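Local coordinates for OmpT protein (Vibrio cholerae serotype O1, PDB 6EHD) that probably acts as a general diffusion porin, a beta barrel of the outer membrane that lets small solutes and ions pass, at residues E202-G206 / D207-G211; K86-T89 / T90-V94. The protein carries 1 engineered substitution. All coordinates share one frame; numbering follows the deposited sequence.

In the fold
Both contacts belong to the porin barrel but to different layers of it. Contact 1 (residues 202-211) is the tight turn between two neighbouring strands of the wall, on the surface, its centre about 21 Å from the centre of the chain. Contact 2 (residues 86-94) has its centre about 7 Å from the centre of the chain, where a short strand runs into a short helix inside the barrel. The centres of contact 1 and contact 2 are about 24 Å apart. Their nearest atoms are about 6 Å apart, without touching. Detergent C8E molecules lie beside each, and Asp92 of contact 2 also holds a bound MES molecule. Tyr99, further along the chain from contact 2, reaches Glu202 and Leu209 of contact 1.

Contact 1: residues E202-G206 / D207-G211; sequences EYTIG and DALIG
Tyr203 and Ile210 face each other as a hydrogen-bonded pair in a two-residue beta hairpin, the plain connection between neighbouring antiparallel strands of a porin barrel. Tyr203 N gives a nearly straight bond to Ile210 O (2.8 Å, 175°), and Ile210 N returns one of equal length to Tyr203 O. Ile205 and Ala208 form the next such pair and close a type II' turn with Gly206 and Asp207 at its corners; Gly206 takes the positive phi (63°) that this turn requires. The Ile205 N to Ala208 O bond is 2.9 Å long, whereas Ala208 N reaches Ile205 O from well above the carbonyl plane.

Side chains alternate between the two faces. Tyr203, Ile205, Ala208 and Ile210 share one, where C8E detergent touches Ala208 and Ile210. On the other, Thr204 and Leu209 cross obliquely, while Glu202 CG lies 4.2 Å from Gly211 CA and the chain runs extended beyond it. Farther out, Tyr99 OH is hydrogen-bonded to Glu202 OE1, and Leu209 packs on Tyr99. Backbone bonds to Asp159 and Ala161 on one flank and to strand 227-242 on the other set the hairpin into the wall. With CG anti to the backbone N (chi1 167°), Leu209 swings CD1 back across the hairpin, 3.7 Å from Thr204 OG1.

Contact 2: residues K86-T89 / T90-V94; sequences KQWT and TSDDV. With C8E ((hydroxyethyloxy)tri(ethyloxy)octane), chain B.
Thr89 occupies the N-cap position of helix 90-94. Thr89 O takes the amide of Asp93 in a helical bond (3.1 Å, 151°) and a weak, bent one from Asp92 N. Thr89 OG1, set between the backbone N and the carbonyl carbon (chi1 66°), donates to Ser91 OG at 2.7 Å; the distance from Thr89 OG1 to Asp92 N is 3.1 Å. Ser91 OG is gripped twice, because it is hydrogen-bonded to Glu150 as well.

The carboxylates find their partners farther off. Asp92 lies alongside Trp88, its plane turned 67° from the indole and OD2 3.9 Å from Trp88 CB; Tyr110 OH satisfies OD1, and the amine of a bound MES satisfies OD2. Asp93 forms a salt bridge through OD2 with Lys123, whose ammonium also binds Trp88 O and so ties the end of strand 87-88 to Asp93 in the helix. Lys300 binds Asp92 O, and Thr89 is backbone-bonded to Ala116. Asp93 O approaches C8E O21 to 3.7 Å, without a bond.

Between barrel strands 80-84 and 121-128 the chain folds inward here, consistent with the constriction loop L3 of general porins. Strand 87-88 pairs with strand 117-118. Trp88 packs on strand 67-77, Thr90 meets Lys123 of strand 121-128, and Thr89, Thr90 and Ser91 rest against strand 147-157.

Contact 1: residues E202-G206 / D207-G211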
# COMPACT_ATOMS: atom_id res chain seq x y z
N GLU A 202 -6.93 -10.86 11.59
CA GLU A 202 -6.27 -11.91 10.85
C GLU A 202 -6.00 -13.12 11.80
O GLU A 202 -5.41 -12.96 12.89
CB GLU A 202 -4.93 -11.42 10.26
CG GLU A 202 -5.06 -10.35 9.20
CD GLU A 202 -3.67 -9.82 8.77
OE1 GLU A 202 -3.18 -10.18 7.70
OE2 GLU A 202 -3.08 -9.06 9.53
N TYR A 203 -6.55 -14.24 11.39
CA TYR A 203 -6.58 -15.47 12.17
C TYR A 203 -5.69 -16.53 11.53
O TYR A 203 -5.88 -16.90 10.35
CB TYR A 203 -8.03 -15.95 12.22
CG TYR A 203 -8.32 -17.03 13.24
CD1 TYR A 203 -8.14 -16.80 14.61
CD2 TYR A 203 -8.81 -18.28 12.84
CE1 TYR A 203 -8.40 -17.80 15.56
CE2 TYR A 203 -9.10 -19.27 13.78
CZ TYR A 203 -8.87 -19.04 15.13
OH TYR A 203 -9.12 -20.04 16.04
N THR A 204 -4.70 -17.01 12.31
CA THR A 204 -3.80 -18.05 11.89
C THR A 204 -4.32 -19.40 12.52
O THR A 204 -4.69 -19.49 13.74
CB THR A 204 -2.37 -17.67 12.30
OG1 THR A 204 -1.99 -16.48 11.62
CG2 THR A 204 -1.38 -18.76 11.93
N ILE A 205 -4.55 -20.39 11.67
CA ILE A 205 -4.90 -21.76 12.17
C ILE A 205 -4.17 -22.79 11.30
O ILE A 205 -4.57 -23.05 10.15
CB ILE A 205 -6.42 -22.07 12.18
CG1 ILE A 205 -7.20 -21.22 11.13
CG2 ILE A 205 -6.97 -21.85 13.59
CD1 ILE A 205 -8.60 -21.69 10.75
N GLY A 206 -3.12 -23.36 11.89
CA GLY A 206 -2.28 -24.35 11.23
C GLY A 206 -1.57 -23.77 10.01
O GLY A 206 -0.81 -22.80 10.10
N ASP A 207 -1.79 -24.39 8.87
CA ASP A 207 -1.19 -23.93 7.61
C ASP A 207 -2.04 -22.82 6.95
O ASP A 207 -1.67 -22.39 5.84
CB ASP A 207 -1.09 -25.13 6.64
CG ASP A 207 0.00 -26.15 7.09
OD1 ASP A 207 1.02 -25.70 7.55
OD2 ASP A 207 -0.22 -27.33 6.93
N ALA A 208 -3.14 -22.37 7.60
CA ALA A 208 -4.08 -21.37 7.01
C ALA A 208 -3.97 -20.01 7.65
O ALA A 208 -3.72 -19.89 8.89
CB ALA A 208 -5.54 -21.88 7.05
N LEU A 209 -4.22 -18.95 6.85
CA LEU A 209 -4.36 -17.57 7.37
C LEU A 209 -5.65 -17.05 6.79
O LEU A 209 -5.88 -17.22 5.57
CB LEU A 209 -3.17 -16.72 6.91
CG LEU A 209 -3.31 -15.21 7.09
CD1 LEU A 209 -3.34 -14.93 8.59
CD2 LEU A 209 -2.17 -14.46 6.40
N ILE A 210 -6.55 -16.49 7.62
CA ILE A 210 -7.78 -15.82 7.05
C ILE A 210 -7.87 -14.40 7.58
O ILE A 210 -7.67 -14.17 8.79
CB ILE A 210 -9.08 -16.56 7.43
CG1 ILE A 210 -8.97 -18.02 6.91
CG2 ILE A 210 -10.27 -15.88 6.75
CD1 ILE A 210 -10.21 -18.90 7.13
N GLY A 211 -8.15 -13.45 6.70
CA GLY A 211 -8.24 -12.06 7.10
C GLY A 211 -9.49 -11.36 6.59
O GLY A 211 -9.96 -11.63 5.45

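Contact 2: residues K86-T89 / T90-V94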
# COMPACT_ATOMS: atom_id res chain seq x y z
N LYS A 86 11.67 11.09 3.28
CA LYS A 86 10.77 10.66 2.16
C LYS A 86 10.44 9.18 2.45
O LYS A 86 11.35 8.32 2.45
CB LYS A 86 11.48 10.79 0.82
CG LYS A 86 10.63 10.36 -0.35
CD LYS A 86 11.31 10.52 -1.71
CE LYS A 86 10.22 10.40 -2.80
NZ LYS A 86 10.78 10.39 -4.16
N GLN A 87 9.14 8.89 2.75
CA GLN A 87 8.74 7.59 3.30
C GLN A 87 7.38 7.14 2.74
O GLN A 87 6.54 7.97 2.36
CB GLN A 87 8.60 7.75 4.86
CG GLN A 87 9.93 8.02 5.55
CD GLN A 87 9.84 8.30 7.01
OE1 GLN A 87 9.99 7.37 7.85
NE2 GLN A 87 9.64 9.63 7.37
N TRP A 88 7.13 5.84 2.80
CA TRP A 88 5.73 5.35 2.56
C TRP A 88 4.82 5.85 3.70
O TRP A 88 5.34 6.04 4.85
CB TRP A 88 5.67 3.83 2.43
CG TRP A 88 6.63 3.25 1.43
CD1 TRP A 88 7.56 2.28 1.71
CD2 TRP A 88 6.90 3.70 0.12
NE1 TRP A 88 8.33 2.05 0.61
CE2 TRP A 88 7.94 2.91 -0.38
CE3 TRP A 88 6.36 4.72 -0.71
CZ2 TRP A 88 8.47 3.09 -1.67
CZ3 TRP A 88 6.87 4.89 -2.00
CH2 TRP A 88 7.91 4.08 -2.47
N THR A 89 3.51 5.97 3.46
CA THR A 89 2.57 6.30 4.58
C THR A 89 2.47 5.17 5.63
O THR A 89 2.69 3.97 5.34
CB THR A 89 1.16 6.69 4.10
OG1 THR A 89 0.51 5.58 3.47
CG2 THR A 89 1.19 7.88 3.15
N THR A 90 2.18 5.56 6.87
CA THR A 90 1.87 4.63 7.96
C THR A 90 0.66 3.69 7.51
O THR A 90 0.69 2.47 7.76
CB THR A 90 1.44 5.39 9.26
OG1 THR A 90 2.53 6.21 9.69
CG2 THR A 90 1.05 4.41 10.36
N SER A 91 -0.31 4.31 6.83
CA SER A 91 -1.47 3.52 6.27
C SER A 91 -1.03 2.40 5.30
O SER A 91 -1.64 1.28 5.28
CB SER A 91 -2.52 4.48 5.63
OG SER A 91 -1.91 5.39 4.72
N ASP A 92 0.00 2.66 4.51
CA ASP A 92 0.59 1.64 3.57
C ASP A 92 1.34 0.58 4.32
O ASP A 92 1.23 -0.61 3.96
CB ASP A 92 1.48 2.30 2.57
CG ASP A 92 1.88 1.42 1.36
OD1 ASP A 92 1.00 1.02 0.61
OD2 ASP A 92 3.09 1.23 1.15
N ASP A 93 2.05 0.95 5.41
CA ASP A 93 2.81 -0.02 6.22
C ASP A 93 1.83 -0.99 6.88
O ASP A 93 2.05 -2.26 6.93
CB ASP A 93 3.61 0.67 7.34
CG ASP A 93 4.75 1.58 6.86
OD1 ASP A 93 5.16 1.51 5.69
OD2 ASP A 93 5.21 2.42 7.75
N VAL A 94 0.73 -0.45 7.47
CA VAL A 94 -0.23 -1.30 8.22
C VAL A 94 -1.10 -2.14 7.24
O VAL A 94 -1.30 -3.32 7.45
CB VAL A 94 -1.14 -0.44 9.11
CG1 VAL A 94 -2.39 -1.16 9.65
CG2 VAL A 94 -0.36 0.30 10.21
O9 C8E B . 6.17 -0.17 10.60
C10 C8E B . 7.57 -0.10 10.81
C11 C8E B . 8.16 -1.20 11.67
O12 C8E B . 7.23 -1.66 12.66
C13 C8E B . 7.78 -2.63 13.55
C14 C8E B . 6.70 -3.22 14.46
O15 C8E B . 5.49 -3.67 13.78
C16 C8E B . 4.62 -4.35 14.70
C17 C8E B . 3.18 -4.38 14.22
O18 C8E B . 3.02 -4.48 12.82
C19 C8E B . 1.71 -4.56 12.25
C20 C8E B . 1.31 -3.27 11.54
O21 C8E B . 2.30 -3.00 10.59